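Local atomic coordinates of NADH dehydrogenase (PDB entry 4R81), a protein that binds flavin mononucleotide and probably uses it to pass electrons from NAD(P)H to quinones. Residues 6-10 with 75-79; 47-51 with 102-107; 108-113 with 123-127. All blocks are in the same frame, centred on the assembly; numbering follows the deposited sequence.

Interaction 1: 6-10 with 75-79; sequences VYILF and EHERI
Residues 6-10 of strand 5-10, in the parallel sheet of this flavodoxin-like fold, pack against helix 70-80, here its residues 75-79. The strand is extended (phi -88° to -119°, psi 114° to 131°), the helix regular. Their axes approach to 9.3 Å and their N-to-C directions diverge by 135°; the closest CA pair is Tyr-7 with Ile-79, at 6.2 Å. Tyr-7, with chi1 t, aims its CA-to-CB bond at the helix, and its ring spans the gap. Glu-75 has chi1 m and a folded chain that brings OE1 to 2.6 Å from Tyr-7 OH, which donates a hydrogen bond to it near the ring plane. The methyl Leu-9 CD1 lies 3.9 Å from Glu-75 OE1. One turn on, Arg-78 lays its CB over a face of the Tyr-7 ring, 3.7 Å from the centroid, a CH-pi contact, while its NH1 donates to Tyr-7 OH at 3.2 Å. Arg-78 NH1 is also 3.4 Å from Glu-75 OE2, a salt bridge by charge alone, with no N-H pointing at the oxygen. Its NE pairs with Glu-74. Ile-79 ends the contact, its CG1 packing 4.0 Å from Tyr-7 CD2. Tyrosine suits this place: its ring packs against Arg-78 CB and Ile-79, while its hydroxyl, together with Trp-103 NE1, gives Glu-75 OE1 hydrogen bonds, so the buried charge is compensated between strand and helix.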
loop_
_atom_site.group_PDB
_atom_site.type_symbol
_atom_site.label_atom_id
_atom_site.label_comp_id
_atom_site.label_asym_id
_atom_site.label_seq_id
_atom_site.Cartn_x
_atom_site.Cartn_y
_atom_site.Cartn_z
ATOM N N VAL A 6 -7.996 -14.337 18.336
ATOM C CA VAL A 6 -7.479 -13.666 17.150
ATOM C C VAL A 6 -8.206 -12.357 16.899
ATOM O O VAL A 6 -9.435 -12.332 16.890
ATOM C CB VAL A 6 -7.672 -14.533 15.899
ATOM C CG1 VAL A 6 -6.872 -13.962 14.735
ATOM C CG2 VAL A 6 -7.241 -15.957 16.185
ATOM N N TYR A 7 -7.457 -11.277 16.684
ATOM C CA TYR A 7 -8.067 -10.053 16.177
ATOM C C TYR A 7 -7.850 -10.033 14.669
ATOM O O TYR A 7 -6.710 -10.045 14.182
ATOM C CB TYR A 7 -7.528 -8.782 16.864
ATOM C CG TYR A 7 -8.171 -7.497 16.360
ATOM C CD1 TYR A 7 -9.557 -7.380 16.255
ATOM C CD2 TYR A 7 -7.393 -6.401 15.990
ATOM C CE1 TYR A 7 -10.154 -6.210 15.786
ATOM C CE2 TYR A 7 -7.972 -5.228 15.523
ATOM C CZ TYR A 7 -9.355 -5.137 15.422
ATOM O OH TYR A 7 -9.959 -3.985 14.958
ATOM N N ILE A 8 -8.966 -10.027 13.942
ATOM C CA ILE A 8 -8.968 -10.186 12.498
ATOM C C ILE A 8 -9.304 -8.868 11.825
ATOM O O ILE A 8 -10.419 -8.346 11.967
ATOM C CB ILE A 8 -10.010 -11.229 12.054
ATOM C CG1 ILE A 8 -9.785 -12.575 12.764
ATOM C CG2 ILE A 8 -9.968 -11.395 10.545
ATOM C CD1 ILE A 8 -10.926 -13.561 12.555
ATOM N N LEU A 9 -8.331 -8.323 11.102
ATOM C CA LEU A 9 -8.552 -7.110 10.322
ATOM C C LEU A 9 -9.074 -7.521 8.956
ATOM O O LEU A 9 -8.422 -8.268 8.225
ATOM C CB LEU A 9 -7.252 -6.312 10.161
ATOM C CG LEU A 9 -6.704 -5.547 11.373
ATOM C CD1 LEU A 9 -7.798 -4.669 11.974
ATOM C CD2 LEU A 9 -6.104 -6.490 12.438
ATOM N N PHE A 10 -10.252 -7.026 8.615
ATOM C CA PHE A 10 -10.893 -7.365 7.357
ATOM C C PHE A 10 -11.076 -6.093 6.541
ATOM O O PHE A 10 -11.664 -5.116 7.012
ATOM C CB PHE A 10 -12.240 -8.037 7.620
ATOM C CG PHE A 10 -13.006 -8.360 6.376
ATOM C CD1 PHE A 10 -12.694 -9.479 5.625
ATOM C CD2 PHE A 10 -14.035 -7.543 5.951
ATOM C CE1 PHE A 10 -13.405 -9.781 4.469
ATOM C CE2 PHE A 10 -14.738 -7.832 4.799
ATOM C CZ PHE A 10 -14.428 -8.951 4.059
ATOM N N GLU A 75 -7.991 0.255 18.741
ATOM C CA GLU A 75 -7.316 -0.812 18.005
ATOM C C GLU A 75 -6.253 -1.476 18.876
ATOM O O GLU A 75 -6.106 -2.702 18.871
ATOM C CB GLU A 75 -6.710 -0.286 16.700
ATOM C CG GLU A 75 -7.758 0.175 15.687
ATOM C CD GLU A 75 -8.756 -0.918 15.345
ATOM O OE1 GLU A 75 -8.342 -1.950 14.759
ATOM O OE2 GLU A 75 -9.959 -0.753 15.677
ATOM N N HIS A 76 -5.524 -0.667 19.639
ATOM C CA HIS A 76 -4.495 -1.205 20.519
ATOM C C HIS A 76 -5.102 -2.095 21.609
ATOM O O HIS A 76 -4.515 -3.110 21.977
ATOM C CB HIS A 76 -3.643 -0.082 21.113
ATOM C CG HIS A 76 -2.796 0.623 20.101
ATOM N ND1 HIS A 76 -1.930 1.645 20.432
ATOM C CD2 HIS A 76 -2.672 0.444 18.763
ATOM C CE1 HIS A 76 -1.320 2.071 19.341
ATOM N NE2 HIS A 76 -1.752 1.362 18.314
ATOM N N GLU A 77 -6.279 -1.723 22.109
ATOM C CA GLU A 77 -6.983 -2.567 23.074
ATOM C C GLU A 77 -7.396 -3.902 22.458
ATOM O O GLU A 77 -7.243 -4.957 23.080
ATOM C CB GLU A 77 -8.214 -1.851 23.626
ATOM C CG GLU A 77 -7.907 -0.656 24.499
ATOM C CD GLU A 77 -9.124 -0.191 25.275
ATOM O OE1 GLU A 77 -9.932 -1.057 25.680
ATOM O OE2 GLU A 77 -9.273 1.035 25.475
ATOM N N ARG A 78 -7.926 -3.850 21.241
ATOM C CA ARG A 78 -8.324 -5.062 20.525
ATOM C C ARG A 78 -7.141 -6.001 20.296
ATOM O O ARG A 78 -7.249 -7.212 20.508
ATOM C CB ARG A 78 -8.991 -4.697 19.195
ATOM C CG ARG A 78 -10.328 -3.990 19.376
ATOM C CD ARG A 78 -10.878 -3.456 18.063
ATOM N NE ARG A 78 -12.151 -2.765 18.248
ATOM C CZ ARG A 78 -12.973 -2.435 17.258
ATOM N NH1 ARG A 78 -12.664 -2.750 16.007
ATOM N NH2 ARG A 78 -14.110 -1.807 17.518
ATOM N N ILE A 79 -6.016 -5.437 19.868
ATOM C CA ILE A 79 -4.786 -6.211 19.700
ATOM C C ILE A 79 -4.315 -6.771 21.046
ATOM O O ILE A 79 -3.850 -7.920 21.134
ATOM C CB ILE A 79 -3.684 -5.350 19.046
ATOM C CG1 ILE A 79 -4.147 -4.881 17.663
ATOM C CG2 ILE A 79 -2.369 -6.116 18.957
ATOM C CD1 ILE A 79 -3.262 -3.814 17.028
#

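Interaction 2: 47-51 with 102-107; sequences FRSEL and GWFDRV
In this flavodoxin-like fold the loop 47-51, between strand 36-41 and helix 53-61, lies across the last turns of helix 98-107, at the dimer interface and beside the bound FMN. The loop is mostly extended, with Ser-49 (-97/-13) bending it; residues 102-107 are helical. CA atoms come nearest at Ser-49 and Gly-102, 4.1 Å, and at Leu-51 and Arg-106, 5.6 Å. Glycine is needed at 102: a CB there would clash with Ser-49 O, whereas Gly-102 CA itself makes a CA-H...O contact with Ser-49 O at 3.1 Å. Phe-47, chi1 t and chi2 79°, inserts its ring beside the helix. Its CZ sits 3.7 Å from Trp-103 CD1, which lies over one face of the phenyl ring, and 3.8 Å from Val-107 CG2; the Phe-47 and Trp-103 planes meet obliquely at 46°. Trp-103, chi1 t, gives its NE1 to Glu-75. Leu-51 (t, p) sets CD1 3.8 Å from Asp-105 O. Asp-105, chi1 m, touches FMN and pairs with Lys-101; Ser-49 OG bonds to Glu-50 OE2 of the second subunit, and Glu-50 OE2 to Ser-49 OG of that subunit. A water accepts from Leu-51 N (3.0 Å) and donates to Ser-49 O (2.8 Å) and Asp-105 OD2 (2.7 Å). The long side chain of Arg-106 (m, t, p) runs along the loop with CD 3.5 Å from Glu-50 O. Its charge is met by Glu-55 and Asp-71, and its NH1 donates to Arg-48 O at 2.8 Å.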
loop_
_atom_site.group_PDB
_atom_site.type_symbol
_atom_site.label_atom_id
_atom_site.label_comp_id
_atom_site.label_asym_id
_atom_site.label_seq_id
_atom_site.Cartn_x
_atom_site.Cartn_y
_atom_site.Cartn_z
ATOM N N PHE A 47 -13.502 3.364 9.328
ATOM C CA PHE A 47 -12.169 3.625 9.849
ATOM C C PHE A 47 -11.434 4.658 9.015
ATOM O O PHE A 47 -11.311 4.513 7.797
ATOM C CB PHE A 47 -11.351 2.340 9.923
ATOM C CG PHE A 47 -10.010 2.519 10.575
ATOM C CD1 PHE A 47 -9.903 2.578 11.957
ATOM C CD2 PHE A 47 -8.858 2.640 9.808
ATOM C CE1 PHE A 47 -8.667 2.744 12.566
ATOM C CE2 PHE A 47 -7.622 2.806 10.410
ATOM C CZ PHE A 47 -7.527 2.862 11.789
ATOM N N ARG A 48 -10.944 5.698 9.682
ATOM C CA ARG A 48 -10.216 6.761 9.010
ATOM C C ARG A 48 -8.852 6.227 8.603
ATOM O O ARG A 48 -8.047 5.812 9.449
ATOM C CB ARG A 48 -10.057 7.973 9.934
ATOM C CG ARG A 48 -9.273 9.122 9.316
ATOM C CD ARG A 48 -9.997 9.688 8.116
ATOM N NE ARG A 48 -9.350 10.893 7.614
ATOM C CZ ARG A 48 -9.795 11.605 6.585
ATOM N NH1 ARG A 48 -10.898 11.236 5.951
ATOM N NH2 ARG A 48 -9.133 12.683 6.193
ATOM N N SER A 49 -8.579 6.221 7.308
ATOM C CA SER A 49 -7.337 5.615 6.851
ATOM C C SER A 49 -6.200 6.608 6.626
ATOM O O SER A 49 -5.057 6.197 6.500
ATOM C CB SER A 49 -7.576 4.751 5.612
ATOM O OG SER A 49 -7.997 5.534 4.527
ATOM N N GLU A 50 -6.494 7.907 6.590
ATOM C CA GLU A 50 -5.446 8.908 6.354
ATOM C C GLU A 50 -4.758 9.346 7.633
ATOM O O GLU A 50 -5.412 9.877 8.532
ATOM C CB GLU A 50 -6.016 10.170 5.696
ATOM C CG GLU A 50 -6.297 10.057 4.218
ATOM C CD GLU A 50 -7.709 9.612 3.932
ATOM O OE1 GLU A 50 -8.426 9.256 4.901
ATOM O OE2 GLU A 50 -8.102 9.624 2.740
ATOM N N LEU A 51 -3.443 9.160 7.702
ATOM C CA LEU A 51 -2.660 9.763 8.775
ATOM C C LEU A 51 -2.772 11.274 8.626
ATOM O O LEU A 51 -2.347 11.829 7.608
ATOM C CB LEU A 51 -1.193 9.362 8.667
ATOM C CG LEU A 51 -0.319 9.755 9.859
ATOM C CD1 LEU A 51 -0.667 8.879 11.039
ATOM C CD2 LEU A 51 1.163 9.651 9.514
ATOM N N GLY A 102 -3.795 2.233 5.462
ATOM C CA GLY A 102 -3.958 3.348 6.374
ATOM C C GLY A 102 -4.047 2.894 7.813
ATOM O O GLY A 102 -3.653 3.628 8.721
ATOM N N TRP A 103 -4.548 1.676 8.020
ATOM C CA TRP A 103 -4.557 1.083 9.345
ATOM C C TRP A 103 -3.116 0.930 9.843
ATOM O O TRP A 103 -2.810 1.309 10.969
ATOM C CB TRP A 103 -5.277 -0.264 9.316
ATOM C CG TRP A 103 -5.505 -0.894 10.658
ATOM C CD1 TRP A 103 -6.602 -0.742 11.453
ATOM C CD2 TRP A 103 -4.631 -1.806 11.350
ATOM N NE1 TRP A 103 -6.469 -1.494 12.598
ATOM C CE2 TRP A 103 -5.270 -2.158 12.559
ATOM C CE3 TRP A 103 -3.375 -2.365 11.058
ATOM C CZ2 TRP A 103 -4.692 -3.034 13.485
ATOM C CZ3 TRP A 103 -2.801 -3.235 11.979
ATOM C CH2 TRP A 103 -3.461 -3.557 13.177
ATOM N N PHE A 104 -2.217 0.416 9.005
ATOM C CA PHE A 104 -0.815 0.338 9.406
ATOM C C PHE A 104 -0.248 1.735 9.687
ATOM O O PHE A 104 0.380 1.954 10.732
ATOM C CB PHE A 104 0.033 -0.388 8.350
ATOM C CG PHE A 104 -0.245 -1.866 8.257
ATOM C CD1 PHE A 104 0.128 -2.722 9.285
ATOM C CD2 PHE A 104 -0.867 -2.400 7.139
ATOM C CE1 PHE A 104 -0.136 -4.083 9.205
ATOM C CE2 PHE A 104 -1.134 -3.766 7.052
ATOM C CZ PHE A 104 -0.759 -4.607 8.081
ATOM N N ASP A 105 -0.486 2.678 8.774
ATOM C CA ASP A 105 0.055 4.038 8.910
ATOM C C ASP A 105 -0.335 4.658 10.252
ATOM O O ASP A 105 0.478 5.310 10.911
ATOM C CB ASP A 105 -0.454 4.971 7.799
ATOM C CG ASP A 105 -0.007 4.558 6.403
ATOM O OD1 ASP A 105 0.934 3.748 6.269
ATOM O OD2 ASP A 105 -0.612 5.070 5.429
ATOM N N ARG A 106 -1.589 4.439 10.646
ATOM C CA ARG A 106 -2.164 5.092 11.820
ATOM C C ARG A 106 -2.056 4.296 13.119
ATOM O O ARG A 106 -2.018 4.878 14.209
ATOM C CB ARG A 106 -3.635 5.440 11.554
ATOM C CG ARG A 106 -3.852 6.402 10.385
ATOM C CD ARG A 106 -5.282 6.928 10.361
ATOM N NE ARG A 106 -5.591 7.618 11.610
ATOM C CZ ARG A 106 -6.599 7.316 12.425
ATOM N NH1 ARG A 106 -7.450 6.349 12.115
ATOM N NH2 ARG A 106 -6.762 8.003 13.550
ATOM N N VAL A 107 -2.013 2.973 13.011
ATOM C CA VAL A 107 -2.091 2.129 14.197
ATOM C C VAL A 107 -0.710 1.678 14.658
ATOM O O VAL A 107 -0.480 1.504 15.848
ATOM C CB VAL A 107 -3.077 0.944 13.987
ATOM C CG1 VAL A 107 -3.134 0.026 15.223
ATOM C CG2 VAL A 107 -4.475 1.483 13.654
HETATM O O HOH W 1 -2.433 6.966 5.973
#

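Interaction 3: 108-113 with 123-127; sequences WTYGYA and TRIDI
The contact belongs to the long connection that leads from helix 98-107 to strand 129-135, where the chain doubles back on itself. Trp-108 is the first residue to leave helical angles. Beyond it the backbone turns: Tyr-112 N and Ala-113 N both donate to Thr-109 O, each at 3.0 Å, and Gly-111 adopts phi/psi 95/-13, at which a CB would be jammed against the preceding carbonyl. The returning segment 123-127 comes nearest at Tyr-112 and Arg-124 (CA atoms 5.0 Å apart) and at Ala-113 and Thr-123 (5.2 Å). One backbone hydrogen bond joins the two, Arg-124 N to Tyr-112 O at 2.8 Å. Thr-123, chi1 t, forms an ST turn in which its OG1 accepts from Ile-125 N at 3.1 Å; that OG1 also bonds to Val-164 O. Arg-124 (chi1 m, chi2 m) places CG 3.2 Å from Gly-111 O. Ile-125 (m, t), branched and apolar, packs against the faces of two aromatic rings: its CD1 lies 3.9 Å from the centroid of the Trp-108 six-membered ring and its CG1 4.1 Å from that of the Tyr-112 ring, both CH-pi contacts. The small Ala-113 has CB 3.9 Å from Ile-125 CD1. Tyr-112, chi1 t, stacks on His-76, and Trp-108 donates NE1 to Arg-160 O and meets Trp-93 of the second subunit edge-to-face. The loop is thus closed by one backbone hydrogen bond and by Ile-125 on two rings, with the ST turn shaping its return, in the helix-to-strand link of a flavodoxin-like beta-alpha-beta crossover.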
loop_
_atom_site.group_PDB
_atom_site.type_symbol
_atom_site.label_atom_id
_atom_site.label_comp_id
_atom_site.label_asym_id
_atom_site.label_seq_id
_atom_site.Cartn_x
_atom_site.Cartn_y
_atom_site.Cartn_z
ATOM N N TRP A 108 0.226 1.539 13.725
ATOM C CA TRP A 108 1.584 1.154 14.095
ATOM C C TRP A 108 2.360 2.393 14.558
ATOM O O TRP A 108 3.215 2.917 13.837
ATOM C CB TRP A 108 2.300 0.499 12.911
ATOM C CG TRP A 108 2.136 -1.018 12.691
ATOM C CD1 TRP A 108 2.800 -1.751 11.756
ATOM C CD2 TRP A 108 1.291 -1.962 13.403
ATOM N NE1 TRP A 108 2.431 -3.072 11.825
ATOM C CE2 TRP A 108 1.511 -3.231 12.825
ATOM C CE3 TRP A 108 0.375 -1.858 14.460
ATOM C CZ2 TRP A 108 0.860 -4.388 13.269
ATOM C CZ3 TRP A 108 -0.275 -3.011 14.899
ATOM C CH2 TRP A 108 -0.029 -4.258 14.302
ATOM N N THR A 109 2.067 2.856 15.769
ATOM C CA THR A 109 2.559 4.151 16.248
ATOM C C THR A 109 3.883 4.074 16.988
ATOM O O THR A 109 4.247 3.031 17.533
ATOM C CB THR A 109 1.514 4.834 17.157
ATOM O OG1 THR A 109 1.128 3.934 18.204
ATOM C CG2 THR A 109 0.294 5.186 16.355
ATOM N N TYR A 110 4.609 5.190 17.001
ATOM C CA TYR A 110 5.862 5.253 17.730
ATOM C C TYR A 110 5.584 5.048 19.215
ATOM O O TYR A 110 4.662 5.653 19.777
ATOM C CB TYR A 110 6.583 6.584 17.501
ATOM C CG TYR A 110 7.936 6.599 18.163
ATOM C CD1 TYR A 110 8.077 6.989 19.487
ATOM C CD2 TYR A 110 9.070 6.176 17.480
ATOM C CE1 TYR A 110 9.299 6.973 20.107
ATOM C CE2 TYR A 110 10.300 6.162 18.090
ATOM C CZ TYR A 110 10.409 6.565 19.405
ATOM O OH TYR A 110 11.631 6.552 20.028
ATOM N N GLY A 111 6.386 4.189 19.842
ATOM C CA GLY A 111 6.209 3.864 21.245
ATOM C C GLY A 111 5.382 2.610 21.448
ATOM O O GLY A 111 5.335 2.067 22.553
ATOM N N TYR A 112 4.732 2.151 20.380
ATOM C CA TYR A 112 3.901 0.953 20.424
ATOM C C TYR A 112 4.439 -0.135 19.495
ATOM O O TYR A 112 4.847 -1.210 19.952
ATOM C CB TYR A 112 2.463 1.301 20.036
ATOM C CG TYR A 112 1.523 0.111 20.001
ATOM C CD1 TYR A 112 1.150 -0.537 21.170
ATOM C CD2 TYR A 112 1.007 -0.356 18.798
ATOM C CE1 TYR A 112 0.283 -1.619 21.142
ATOM C CE2 TYR A 112 0.146 -1.434 18.758
ATOM C CZ TYR A 112 -0.212 -2.063 19.932
ATOM O OH TYR A 112 -1.069 -3.140 19.901
ATOM N N ALA A 113 4.433 0.144 18.193
ATOM C CA ALA A 113 4.885 -0.824 17.190
ATOM C C ALA A 113 6.398 -0.805 16.994
ATOM O O ALA A 113 6.989 -1.788 16.546
ATOM C CB ALA A 113 4.179 -0.589 15.858
ATOM N N THR A 123 9.543 -3.046 20.968
ATOM C CA THR A 123 8.130 -3.034 20.612
ATOM C C THR A 123 7.278 -3.358 21.835
ATOM O O THR A 123 7.765 -3.964 22.792
ATOM C CB THR A 123 7.831 -4.047 19.486
ATOM O OG1 THR A 123 6.441 -3.983 19.128
ATOM C CG2 THR A 123 8.177 -5.461 19.935
ATOM N N ARG A 124 6.016 -2.938 21.807
ATOM C CA ARG A 124 5.070 -3.255 22.874
ATOM C C ARG A 124 4.103 -4.331 22.404
ATOM O O ARG A 124 3.329 -4.876 23.191
ATOM C CB ARG A 124 4.278 -2.013 23.292
ATOM C CG ARG A 124 5.118 -0.870 23.832
ATOM C CD ARG A 124 5.335 -0.979 25.328
ATOM N NE ARG A 124 6.203 0.090 25.822
ATOM C CZ ARG A 124 7.506 -0.046 26.051
ATOM N NH1 ARG A 124 8.102 -1.214 25.844
ATOM N NH2 ARG A 124 8.214 0.983 26.492
ATOM N N ILE A 125 4.140 -4.637 21.115
ATOM C CA ILE A 125 3.218 -5.618 20.555
ATOM C C ILE A 125 3.551 -7.028 21.045
ATOM O O ILE A 125 4.689 -7.484 20.933
ATOM C CB ILE A 125 3.201 -5.553 19.011
ATOM C CG1 ILE A 125 2.727 -4.170 18.557
ATOM C CG2 ILE A 125 2.319 -6.648 18.430
ATOM C CD1 ILE A 125 2.754 -3.969 17.052
ATOM N N ASP A 126 2.553 -7.701 21.608
ATOM C CA ASP A 126 2.729 -9.042 22.147
ATOM C C ASP A 126 1.810 -10.022 21.420
ATOM O O ASP A 126 0.719 -10.340 21.889
ATOM C CB ASP A 126 2.446 -9.041 23.648
ATOM C CG ASP A 126 2.701 -10.381 24.287
ATOM O OD1 ASP A 126 3.502 -11.162 23.731
ATOM O OD2 ASP A 126 2.101 -10.654 25.346
ATOM N N ILE A 127 2.272 -10.499 20.270
ATOM C CA ILE A 127 1.456 -11.326 19.388
ATOM C C ILE A 127 2.266 -12.523 18.916
ATOM O O ILE A 127 3.344 -12.359 18.329
ATOM C CB ILE A 127 0.981 -10.525 18.152
ATOM C CG1 ILE A 127 -0.021 -9.432 18.554
ATOM C CG2 ILE A 127 0.366 -11.457 17.104
ATOM C CD1 ILE A 127 -1.372 -9.960 19.062
#

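In the fold
From the N terminus, strand 5-10 is the first element, and interaction 1 closes a 64-residue excursion when helix 70-80 returns to pack on it. The loop 47-51 lies inside that excursion, and its partner, helix 98-107, lies beyond it, so interactions 1 and 2 cross. Interaction 3 follows both in series, closing a short loop just after that helix. The three meet around helix 70-80 and the end of helix 98-107: His-76 bonds to Val-107 O, Ile-79 packs on Trp-103, Trp-108 and Tyr-112, and Trp-103 touches Trp-108. Strand 5-10, helices 70-80 and 98-107, loop 47-51 and the connection to strand 129-135 are thereby tied together.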